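Long-range contacts in type II restriction enzyme SfiI (PDB 2EZV), which recognises the double-stranded DNA sequence GGCCNNNNNGGCC and cuts it endonucleolytically, leaving specific fragments with terminal 5'-phosphates: residues Q29-K33 and E244-P248; L8-E14 and R190-Y195; S15-T20 and R84-H90. All blocks are in the same frame, centred on the assembly; numbering follows the deposited sequence.

Contact 1: Q29-K33 and E244-P248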
loop_
_atom_site.group_PDB
_atom_site.type_symbol
_atom_site.label_atom_id
_atom_site.label_comp_id
_atom_site.label_asym_id
_atom_site.label_seq_id
_atom_site.Cartn_x
_atom_site.Cartn_y
_atom_site.Cartn_z
ATOM N N GLN D 29 -13.547 6.005 -13.543
ATOM C CA GLN D 29 -13.324 7.056 -14.522
ATOM C C GLN D 29 -11.845 7.193 -14.862
ATOM O O GLN D 29 -11.454 7.111 -16.029
ATOM C CB GLN D 29 -13.835 8.400 -14.005
ATOM C CG GLN D 29 -13.435 9.568 -14.907
ATOM C CD GLN D 29 -14.012 9.454 -16.315
ATOM O OE1 GLN D 29 -13.426 9.954 -17.278
ATOM N NE2 GLN D 29 -15.172 8.810 -16.437
ATOM N N GLN D 30 -11.031 7.404 -13.834
ATOM C CA GLN D 30 -9.601 7.579 -14.015
ATOM C C GLN D 30 -8.908 6.323 -14.538
ATOM O O GLN D 30 -7.793 6.387 -15.060
ATOM C CB GLN D 30 -8.984 8.066 -12.693
ATOM C CG GLN D 30 -9.575 9.419 -12.267
ATOM C CD GLN D 30 -8.908 10.059 -11.062
ATOM O OE1 GLN D 30 -9.210 11.198 -10.718
ATOM N NE2 GLN D 30 -8.006 9.334 -10.416
ATOM N N TYR D 31 -9.575 5.182 -14.417
ATOM C CA TYR D 31 -9.023 3.921 -14.898
ATOM C C TYR D 31 -9.660 3.497 -16.225
ATOM O O TYR D 31 -9.306 2.456 -16.773
ATOM C CB TYR D 31 -9.267 2.823 -13.866
ATOM C CG TYR D 31 -8.499 1.547 -14.139
ATOM C CD1 TYR D 31 -7.109 1.504 -13.988
ATOM C CD2 TYR D 31 -9.153 0.385 -14.561
ATOM C CE1 TYR D 31 -6.389 0.338 -14.251
ATOM C CE2 TYR D 31 -8.435 -0.788 -14.829
ATOM C CZ TYR D 31 -7.058 -0.801 -14.673
ATOM O OH TYR D 31 -6.339 -1.943 -14.947
ATOM N N SER D 32 -10.590 4.305 -16.738
ATOM C CA SER D 32 -11.308 3.967 -17.970
ATOM C C SER D 32 -10.456 3.765 -19.227
ATOM O O SER D 32 -10.760 2.899 -20.041
ATOM C CB SER D 32 -12.402 5.005 -18.252
ATOM O OG SER D 32 -11.858 6.211 -18.748
ATOM N N LYS D 33 -9.401 4.555 -19.400
ATOM C CA LYS D 33 -8.550 4.399 -20.580
ATOM C C LYS D 33 -7.912 3.015 -20.592
ATOM O O LYS D 33 -7.980 2.300 -21.597
ATOM C CB LYS D 33 -7.451 5.460 -20.602
ATOM C CG LYS D 33 -6.507 5.353 -21.799
ATOM C CD LYS D 33 -5.472 6.457 -21.767
ATOM C CE LYS D 33 -4.496 6.351 -22.922
ATOM N NZ LYS D 33 -3.738 5.070 -22.890
ATOM N N GLU D 244 -10.133 8.839 -25.051
ATOM C CA GLU D 244 -9.745 7.470 -24.719
ATOM C C GLU D 244 -10.384 7.062 -23.397
ATOM O O GLU D 244 -10.575 5.877 -23.127
ATOM C CB GLU D 244 -8.231 7.344 -24.571
ATOM C CG GLU D 244 -7.403 7.853 -25.728
ATOM C CD GLU D 244 -5.926 7.572 -25.510
ATOM O OE1 GLU D 244 -5.506 6.420 -25.770
ATOM O OE2 GLU D 244 -5.192 8.488 -25.057
ATOM N N TYR D 245 -10.682 8.049 -22.556
ATOM C CA TYR D 245 -11.314 7.772 -21.278
ATOM C C TYR D 245 -12.800 7.925 -21.491
ATOM O O TYR D 245 -13.231 8.464 -22.506
ATOM C CB TYR D 245 -10.892 8.777 -20.205
ATOM C CG TYR D 245 -9.438 8.748 -19.820
ATOM C CD1 TYR D 245 -8.466 9.341 -20.625
ATOM C CD2 TYR D 245 -9.034 8.154 -18.625
ATOM C CE1 TYR D 245 -7.121 9.345 -20.244
ATOM C CE2 TYR D 245 -7.699 8.151 -18.237
ATOM C CZ TYR D 245 -6.747 8.746 -19.048
ATOM O OH TYR D 245 -5.425 8.726 -18.658
ATOM N N THR D 246 -13.581 7.458 -20.529
ATOM C CA THR D 246 -15.022 7.588 -20.617
ATOM C C THR D 246 -15.406 9.050 -20.343
ATOM O O THR D 246 -14.585 9.839 -19.880
ATOM C CB THR D 246 -15.719 6.692 -19.574
ATOM O OG1 THR D 246 -15.070 6.852 -18.307
ATOM C CG2 THR D 246 -15.673 5.225 -20.000
ATOM N N GLN D 247 -16.651 9.404 -20.643
ATOM C CA GLN D 247 -17.135 10.754 -20.393
ATOM C C GLN D 247 -17.404 10.861 -18.891
ATOM O O GLN D 247 -18.265 10.162 -18.348
ATOM C CB GLN D 247 -18.425 11.022 -21.182
ATOM C CG GLN D 247 -18.243 10.991 -22.690
ATOM C CD GLN D 247 -17.416 12.159 -23.218
ATOM O OE1 GLN D 247 -16.821 12.076 -24.298
ATOM N NE2 GLN D 247 -17.389 13.258 -22.466
ATOM N N PRO D 248 -16.654 11.731 -18.197
ATOM C CA PRO D 248 -16.814 11.920 -16.754
ATOM C C PRO D 248 -18.149 12.589 -16.436
ATOM O O PRO D 248 -18.222 13.807 -16.279
ATOM C CB PRO D 248 -15.622 12.805 -16.401
ATOM C CG PRO D 248 -15.531 13.686 -17.625
ATOM C CD PRO D 248 -15.680 12.693 -18.751
#
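Lys33 crosses the ring of Tyr245 obliquely where the loop 244-248 packs on helix 10-41, the long N-terminal helix of this PDDEXK-clan nuclease. It illustrates how the methylenes of a lysine alternate between an aromatic ring and an acidic side chain before the charge is reached. With CG anti to the backbone N (chi1 179°) and the next two torsions also extended, the side chain stays straight as far as CE, passing over the tyrosine and alongside Glu244. CB sits over the middle of one face of the tyrosine, 3.5 Å from the centroid of the Tyr245 ring, a CH-pi contact. CG turns to the Glu244 side chain, lying 3.8 Å from Glu244 CB. CD returns to the tyrosine, 3.7 Å from Tyr245 CE1, and CE comes to 3.0 Å from Glu244 OE1. There chi4 of Lys33 bends the tip (-61°), leaving Lys33 NZ 3.6 Å from Glu244 OE1, a long salt bridge between two side chains that run side by side in the same direction.

The helix also meets the ring at its edge, where the carbonyl oxygens of Gln29 and Gln30 lie in the ring plane, Gln30 O 3.6 Å from Tyr245 CE2. Phe266 is another aromatic neighbour of Tyr245, and Pro248, at the far end of the loop, touches Asn148 of a second subunit. Backbone is joined to backbone through a single hydroxyl, Ser32 OG. It donates to Gln29 O, in the carbonyl plane, and also accepts the N-H of Thr246, at 2.8 Å from Thr246 N to Ser32 OG, with 157° at the hydrogen.

Contact 2: L8-E14 and R190-Y195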
loop_
_atom_site.group_PDB
_atom_site.type_symbol
_atom_site.label_atom_id
_atom_site.label_comp_id
_atom_site.label_asym_id
_atom_site.label_seq_id
_atom_site.Cartn_x
_atom_site.Cartn_y
_atom_site.Cartn_z
ATOM N N LEU D 8 -27.826 5.679 12.634
ATOM C CA LEU D 8 -27.901 6.699 11.593
ATOM C C LEU D 8 -29.333 6.741 11.100
ATOM O O LEU D 8 -30.030 5.728 11.121
ATOM C CB LEU D 8 -26.995 6.361 10.402
ATOM C CG LEU D 8 -25.477 6.411 10.572
ATOM C CD1 LEU D 8 -24.815 6.246 9.206
ATOM C CD2 LEU D 8 -25.078 7.734 11.190
ATOM N N SER D 9 -29.776 7.909 10.661
ATOM C CA SER D 9 -31.121 8.026 10.128
ATOM C C SER D 9 -31.044 7.455 8.711
ATOM O O SER D 9 -29.954 7.300 8.156
ATOM C CB SER D 9 -31.535 9.492 10.070
ATOM O OG SER D 9 -30.699 10.200 9.173
ATOM N N LEU D 10 -32.191 7.137 8.127
ATOM C CA LEU D 10 -32.214 6.604 6.773
ATOM C C LEU D 10 -31.508 7.550 5.796
ATOM O O LEU D 10 -30.713 7.120 4.963
ATOM C CB LEU D 10 -33.661 6.368 6.326
ATOM C CG LEU D 10 -34.257 4.975 6.553
ATOM C CD1 LEU D 10 -33.914 4.477 7.938
ATOM C CD2 LEU D 10 -35.767 5.027 6.334
ATOM N N ASP D 11 -31.791 8.840 5.900
ATOM C CA ASP D 11 -31.165 9.800 4.998
ATOM C C ASP D 11 -29.646 9.762 5.071
ATOM O O ASP D 11 -28.965 9.748 4.041
ATOM C CB ASP D 11 -31.654 11.218 5.297
ATOM C CG ASP D 11 -32.950 11.539 4.598
ATOM O OD1 ASP D 11 -33.430 10.684 3.821
ATOM O OD2 ASP D 11 -33.486 12.645 4.817
ATOM N N GLU D 12 -29.121 9.744 6.290
ATOM C CA GLU D 12 -27.679 9.713 6.494
ATOM C C GLU D 12 -27.102 8.418 5.944
ATOM O O GLU D 12 -26.002 8.411 5.390
ATOM C CB GLU D 12 -27.363 9.864 7.984
ATOM C CG GLU D 12 -28.021 11.100 8.586
ATOM C CD GLU D 12 -27.919 11.166 10.097
ATOM O OE1 GLU D 12 -28.019 10.113 10.766
ATOM O OE2 GLU D 12 -27.758 12.283 10.616
ATOM N N LEU D 13 -27.855 7.329 6.087
ATOM C CA LEU D 13 -27.424 6.031 5.578
ATOM C C LEU D 13 -27.280 6.079 4.059
ATOM O O LEU D 13 -26.289 5.611 3.512
ATOM C CB LEU D 13 -28.421 4.938 5.966
ATOM C CG LEU D 13 -28.098 3.544 5.422
ATOM C CD1 LEU D 13 -26.680 3.173 5.819
ATOM C CD2 LEU D 13 -29.086 2.521 5.958
ATOM N N GLU D 14 -28.264 6.650 3.375
ATOM C CA GLU D 14 -28.197 6.743 1.913
ATOM C C GLU D 14 -27.003 7.612 1.531
ATOM O O GLU D 14 -26.331 7.379 0.525
ATOM C CB GLU D 14 -29.476 7.371 1.339
ATOM C CG GLU D 14 -30.760 6.594 1.614
ATOM C CD GLU D 14 -31.785 6.780 0.514
ATOM O OE1 GLU D 14 -32.970 7.038 0.823
ATOM O OE2 GLU D 14 -31.404 6.660 -0.672
ATOM N N ARG D 190 -32.026 -1.795 5.488
ATOM C CA ARG D 190 -32.743 -0.807 6.299
ATOM C C ARG D 190 -33.616 0.139 5.488
ATOM O O ARG D 190 -34.498 0.800 6.046
ATOM C CB ARG D 190 -31.772 0.053 7.106
ATOM C CG ARG D 190 -31.269 -0.549 8.402
ATOM C CD ARG D 190 -30.511 0.526 9.173
ATOM N NE ARG D 190 -31.405 1.609 9.554
ATOM C CZ ARG D 190 -31.011 2.804 9.981
ATOM N NH1 ARG D 190 -29.722 3.092 10.081
ATOM N NH2 ARG D 190 -31.914 3.715 10.317
ATOM N N LEU D 191 -33.361 0.203 4.183
ATOM C CA LEU D 191 -34.086 1.092 3.286
ATOM C C LEU D 191 -35.214 0.426 2.499
ATOM O O LEU D 191 -35.732 1.007 1.542
ATOM C CB LEU D 191 -33.096 1.733 2.306
ATOM C CG LEU D 191 -31.995 2.572 2.960
ATOM C CD1 LEU D 191 -30.897 2.882 1.954
ATOM C CD2 LEU D 191 -32.609 3.847 3.513
ATOM N N LYS D 192 -35.605 -0.778 2.903
ATOM C CA LYS D 192 -36.665 -1.496 2.202
ATOM C C LYS D 192 -37.963 -0.704 2.068
ATOM O O LYS D 192 -38.494 -0.571 0.969
ATOM C CB LYS D 192 -36.950 -2.841 2.882
ATOM C CG LYS D 192 -38.065 -3.609 2.204
ATOM C CD LYS D 192 -38.100 -5.065 2.620
ATOM C CE LYS D 192 -39.275 -5.767 1.958
ATOM N NZ LYS D 192 -39.334 -5.505 0.485
ATOM N N GLN D 193 -38.470 -0.177 3.181
ATOM C CA GLN D 193 -39.713 0.589 3.156
ATOM C C GLN D 193 -39.684 1.701 2.099
ATOM O O GLN D 193 -40.709 2.005 1.480
ATOM C CB GLN D 193 -39.990 1.179 4.539
ATOM N N ARG D 194 -38.510 2.297 1.893
ATOM C CA ARG D 194 -38.353 3.370 0.916
ATOM C C ARG D 194 -38.276 2.916 -0.543
ATOM O O ARG D 194 -38.812 3.583 -1.422
ATOM C CB ARG D 194 -37.098 4.201 1.219
ATOM C CG ARG D 194 -37.197 5.116 2.423
ATOM C CD ARG D 194 -35.996 6.059 2.478
ATOM N NE ARG D 194 -36.097 7.001 3.586
ATOM C CZ ARG D 194 -35.192 7.931 3.866
ATOM N NH1 ARG D 194 -34.103 8.051 3.120
ATOM N NH2 ARG D 194 -35.377 8.741 4.895
ATOM N N TYR D 195 -37.607 1.796 -0.803
ATOM C CA TYR D 195 -37.445 1.314 -2.177
ATOM C C TYR D 195 -38.255 0.081 -2.617
ATOM O O TYR D 195 -38.345 -0.198 -3.812
ATOM C CB TYR D 195 -35.954 1.062 -2.464
ATOM C CG TYR D 195 -35.101 2.316 -2.480
ATOM C CD1 TYR D 195 -34.541 2.831 -1.307
ATOM C CD2 TYR D 195 -34.888 3.009 -3.667
ATOM C CE1 TYR D 195 -33.791 4.012 -1.322
ATOM C CE2 TYR D 195 -34.148 4.186 -3.693
ATOM C CZ TYR D 195 -33.605 4.682 -2.521
ATOM O OH TYR D 195 -32.902 5.862 -2.574
HETATM O O HOH W 1 -34.099 10.044 6.994
#
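Leu10 CB rests on one face of the Arg194 guanidinium, 3.2 Å above its plane and over its centre, while the carboxylates of Asp11 and Glu14 come in at the edge. This salt-bridge network ties the start of helix 10-41 to the short helix 192-195. Arg194 NH1 is shared: it lies 2.8 Å from Glu14 OE1, close to the guanidinium plane and on the anti lone pair of that oxygen, and 2.8 Å from Asp11 OD1. NH2 also reaches Asp11 OD1, from above the carboxylate plane, which makes an end-on grip of two nitrogens on one oxygen. The carboxylate planes are turned well away from the guanidinium, by 62° for Asp11 and 57° for Glu14.

The second guanidinium, of Arg190, has Leu8 O at its edge and in its plane, held by both end nitrogens: NH1 and NH2 of Arg190 are each 2.9 Å from Leu8 O. A bend at chi3 (64°) turns the guanidinium toward this carbonyl, in the loop residue just before the N-cap Ser9; Ser9 and Glu12 form a capping box whose Ser9 N to Glu12 OE1 bond is the firm half.

Between the two arginines the contact is apolar, with Leu10 CG 3.6 Å from Leu191 CD2 as the leucines slide past each other. Tyr195 has Glu14 at its ring edge. Arg233 bonds to both Glu14 OE2 and Tyr195 OH, joining the pair from outside, and the phenol itself donates to the carboxylate across only 2.5 Å from Tyr195 OH to Glu14 OE2.

Contact 3: S15-T20 and R84-H90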
loop_
_atom_site.group_PDB
_atom_site.type_symbol
_atom_site.label_atom_id
_atom_site.label_comp_id
_atom_site.label_asym_id
_atom_site.label_seq_id
_atom_site.Cartn_x
_atom_site.Cartn_y
_atom_site.Cartn_z
ATOM N N SER D 15 -26.752 8.621 2.353
ATOM C CA SER D 15 -25.658 9.540 2.130
ATOM C C SER D 15 -24.312 8.826 2.096
ATOM O O SER D 15 -23.466 9.139 1.256
ATOM C CB SER D 15 -25.657 10.614 3.221
ATOM O OG SER D 15 -24.601 11.529 3.027
ATOM N N VAL D 16 -24.105 7.870 2.998
ATOM C CA VAL D 16 -22.833 7.161 3.004
ATOM C C VAL D 16 -22.737 6.233 1.806
ATOM O O VAL D 16 -21.635 5.931 1.336
ATOM C CB VAL D 16 -22.604 6.321 4.295
ATOM C CG1 VAL D 16 -23.434 6.862 5.431
ATOM C CG2 VAL D 16 -22.877 4.873 4.031
ATOM N N GLU D 17 -23.877 5.760 1.314
ATOM C CA GLU D 17 -23.834 4.879 0.153
ATOM C C GLU D 17 -23.476 5.759 -1.034
ATOM O O GLU D 17 -22.708 5.368 -1.910
ATOM C CB GLU D 17 -25.179 4.172 -0.062
ATOM C CG GLU D 17 -25.367 2.958 0.842
ATOM C CD GLU D 17 -26.718 2.264 0.678
ATOM O OE1 GLU D 17 -26.902 1.180 1.272
ATOM O OE2 GLU D 17 -27.602 2.789 -0.031
ATOM N N LYS D 18 -24.006 6.974 -1.026
ATOM C CA LYS D 18 -23.741 7.914 -2.103
ATOM C C LYS D 18 -22.261 8.283 -2.199
ATOM O O LYS D 18 -21.703 8.289 -3.290
ATOM C CB LYS D 18 -24.573 9.182 -1.914
ATOM C CG LYS D 18 -24.631 10.072 -3.142
ATOM C CD LYS D 18 -25.442 11.310 -2.830
ATOM C CE LYS D 18 -25.675 12.166 -4.054
ATOM N NZ LYS D 18 -26.422 13.419 -3.712
ATOM N N GLN D 19 -21.618 8.584 -1.069
ATOM C CA GLN D 19 -20.203 8.943 -1.135
ATOM C C GLN D 19 -19.348 7.715 -1.437
ATOM O O GLN D 19 -18.263 7.827 -2.004
ATOM C CB GLN D 19 -19.732 9.660 0.147
ATOM C CG GLN D 19 -19.532 8.808 1.391
ATOM C CD GLN D 19 -18.972 9.622 2.560
ATOM O OE1 GLN D 19 -19.595 10.574 3.013
ATOM N NE2 GLN D 19 -17.798 9.242 3.047
ATOM N N THR D 20 -19.842 6.538 -1.076
ATOM C CA THR D 20 -19.118 5.302 -1.373
ATOM C C THR D 20 -19.149 5.155 -2.897
ATOM O O THR D 20 -18.126 4.927 -3.539
ATOM C CB THR D 20 -19.799 4.083 -0.741
ATOM O OG1 THR D 20 -19.675 4.155 0.682
ATOM C CG2 THR D 20 -19.175 2.785 -1.241
ATOM N N ARG D 84 -13.367 -1.924 6.038
ATOM C CA ARG D 84 -12.594 -0.704 6.231
ATOM C C ARG D 84 -13.361 0.352 7.026
ATOM O O ARG D 84 -14.532 0.180 7.327
ATOM C CB ARG D 84 -12.277 -0.117 4.855
ATOM C CG ARG D 84 -13.566 0.315 4.137
ATOM C CD ARG D 84 -13.408 0.749 2.696
ATOM N NE ARG D 84 -14.642 1.403 2.259
ATOM C CZ ARG D 84 -14.852 1.933 1.054
ATOM N NH1 ARG D 84 -13.912 1.886 0.123
ATOM N NH2 ARG D 84 -15.996 2.557 0.798
ATOM N N TRP D 85 -12.681 1.448 7.358
ATOM C CA TRP D 85 -13.298 2.567 8.065
ATOM C C TRP D 85 -13.612 3.608 6.995
ATOM O O TRP D 85 -12.755 3.944 6.175
ATOM C CB TRP D 85 -12.339 3.210 9.074
ATOM C CG TRP D 85 -12.033 2.406 10.292
ATOM C CD1 TRP D 85 -10.877 1.744 10.564
ATOM C CD2 TRP D 85 -12.860 2.264 11.454
ATOM N NE1 TRP D 85 -10.922 1.207 11.830
ATOM C CE2 TRP D 85 -12.127 1.513 12.400
ATOM C CE3 TRP D 85 -14.149 2.709 11.792
ATOM C CZ2 TRP D 85 -12.636 1.194 13.666
ATOM C CZ3 TRP D 85 -14.656 2.392 13.055
ATOM C CH2 TRP D 85 -13.896 1.642 13.974
ATOM N N LEU D 86 -14.834 4.115 6.996
ATOM C CA LEU D 86 -15.205 5.120 6.026
ATOM C C LEU D 86 -15.390 6.457 6.738
ATOM O O LEU D 86 -16.360 6.656 7.468
ATOM C CB LEU D 86 -16.504 4.723 5.322
ATOM C CG LEU D 86 -17.029 5.693 4.254
ATOM C CD1 LEU D 86 -16.026 5.758 3.106
ATOM C CD2 LEU D 86 -18.403 5.235 3.750
ATOM N N PRO D 87 -14.449 7.389 6.550
ATOM C CA PRO D 87 -14.617 8.681 7.222
ATOM C C PRO D 87 -15.779 9.470 6.629
ATOM O O PRO D 87 -15.999 9.448 5.420
ATOM C CB PRO D 87 -13.269 9.368 7.004
ATOM C CG PRO D 87 -12.770 8.772 5.741
ATOM C CD PRO D 87 -13.154 7.311 5.851
ATOM N N SER D 88 -16.534 10.149 7.483
ATOM C CA SER D 88 -17.660 10.948 7.020
ATOM C C SER D 88 -18.118 11.864 8.142
ATOM O O SER D 88 -17.708 11.714 9.279
ATOM C CB SER D 88 -18.828 10.051 6.596
ATOM O OG SER D 88 -19.567 9.622 7.720
ATOM N N PRO D 89 -18.987 12.825 7.833
ATOM C CA PRO D 89 -19.431 13.712 8.906
ATOM C C PRO D 89 -20.381 13.017 9.870
ATOM O O PRO D 89 -20.624 13.506 10.967
ATOM C CB PRO D 89 -20.075 14.869 8.147
ATOM C CG PRO D 89 -20.606 14.198 6.927
ATOM C CD PRO D 89 -19.497 13.272 6.527
ATOM N N HIS D 90 -20.907 11.866 9.463
ATOM C CA HIS D 90 -21.826 11.119 10.308
ATOM C C HIS D 90 -21.027 10.366 11.363
ATOM O O HIS D 90 -21.577 9.895 12.364
ATOM C CB HIS D 90 -22.611 10.104 9.482
ATOM C CG HIS D 90 -23.087 10.626 8.164
ATOM N ND1 HIS D 90 -23.926 11.713 8.049
ATOM C CD2 HIS D 90 -22.869 10.185 6.902
ATOM C CE1 HIS D 90 -24.208 11.917 6.775
ATOM N NE2 HIS D 90 -23.580 11.002 6.059
HETATM O O HOH W 2 -22.144 10.269 3.937
#
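Gln19 makes a direct hydrogen bond between helix residues 15-20 and the chain 84-90, its NE2 donating to Pro87 O at 3.0 Å. The acceptor lies near the amide plane of the glutamine, though the N-H is aimed off line (140°). The other end of that amide is held by water: Gln19 OE1 accepts from a water 2.7 Å away, and the same water bonds to Ser15 OG and His90 NE2. One solvent molecule thus links three side chains, two from the helix and one from the loop, and helps fix which way round the amide sits.

Van der Waals contacts flank this polar centre. Val16 CG1 meets the imidazole at 3.7 Å from His90 CD2, and Leu86 CD2 reaches 3.5 Å from Thr20 OG1. That hydroxyl donates to Val16 O within the helix, from the carbonyl face opposite to Thr20 N. Thr20 CG2 touches Arg84 NH2, which bonds to Gln95, while Arg84 NH1 makes a salt bridge to Glu66.

Between subunits, Pro89 of a second subunit packs on Ser15 and Gln19, and Pro89 here packs on Gln19 of that subunit. Ser88 and His90 N close an ST turn just after strand 80-86. The helix segment crosses strand residues 84-86 at 109°, over the antiparallel pair 80-86 and 93-104; the calcium ligands Asp79, just before the first strand, and Asp100 and Ala101, on the second, make this pair part of the metal-binding sheet characteristic of PDDEXK nucleases.

All three contacts draw on helix 10-41 or the turn leading into it, in the order contact 2, contact 3, contact 1, while their partners follow along the chain as 84-90, 190-195 and 244-248. Contacts 2 and 3 are neighbours, with centres 14 Å apart, and touch where Leu8 CD2 meets His90 CB at 3.8 Å. Contact 1 lies toward the other end of the helix, its centre 31 Å from that of contact 2 and across the chain's centre. One helix therefore binds parts of the sequence far apart, including strand 80-86 of the central sheet. Contacts 1 and 3 also touch the second subunit, bringing the helix close to the tetramer's interfaces.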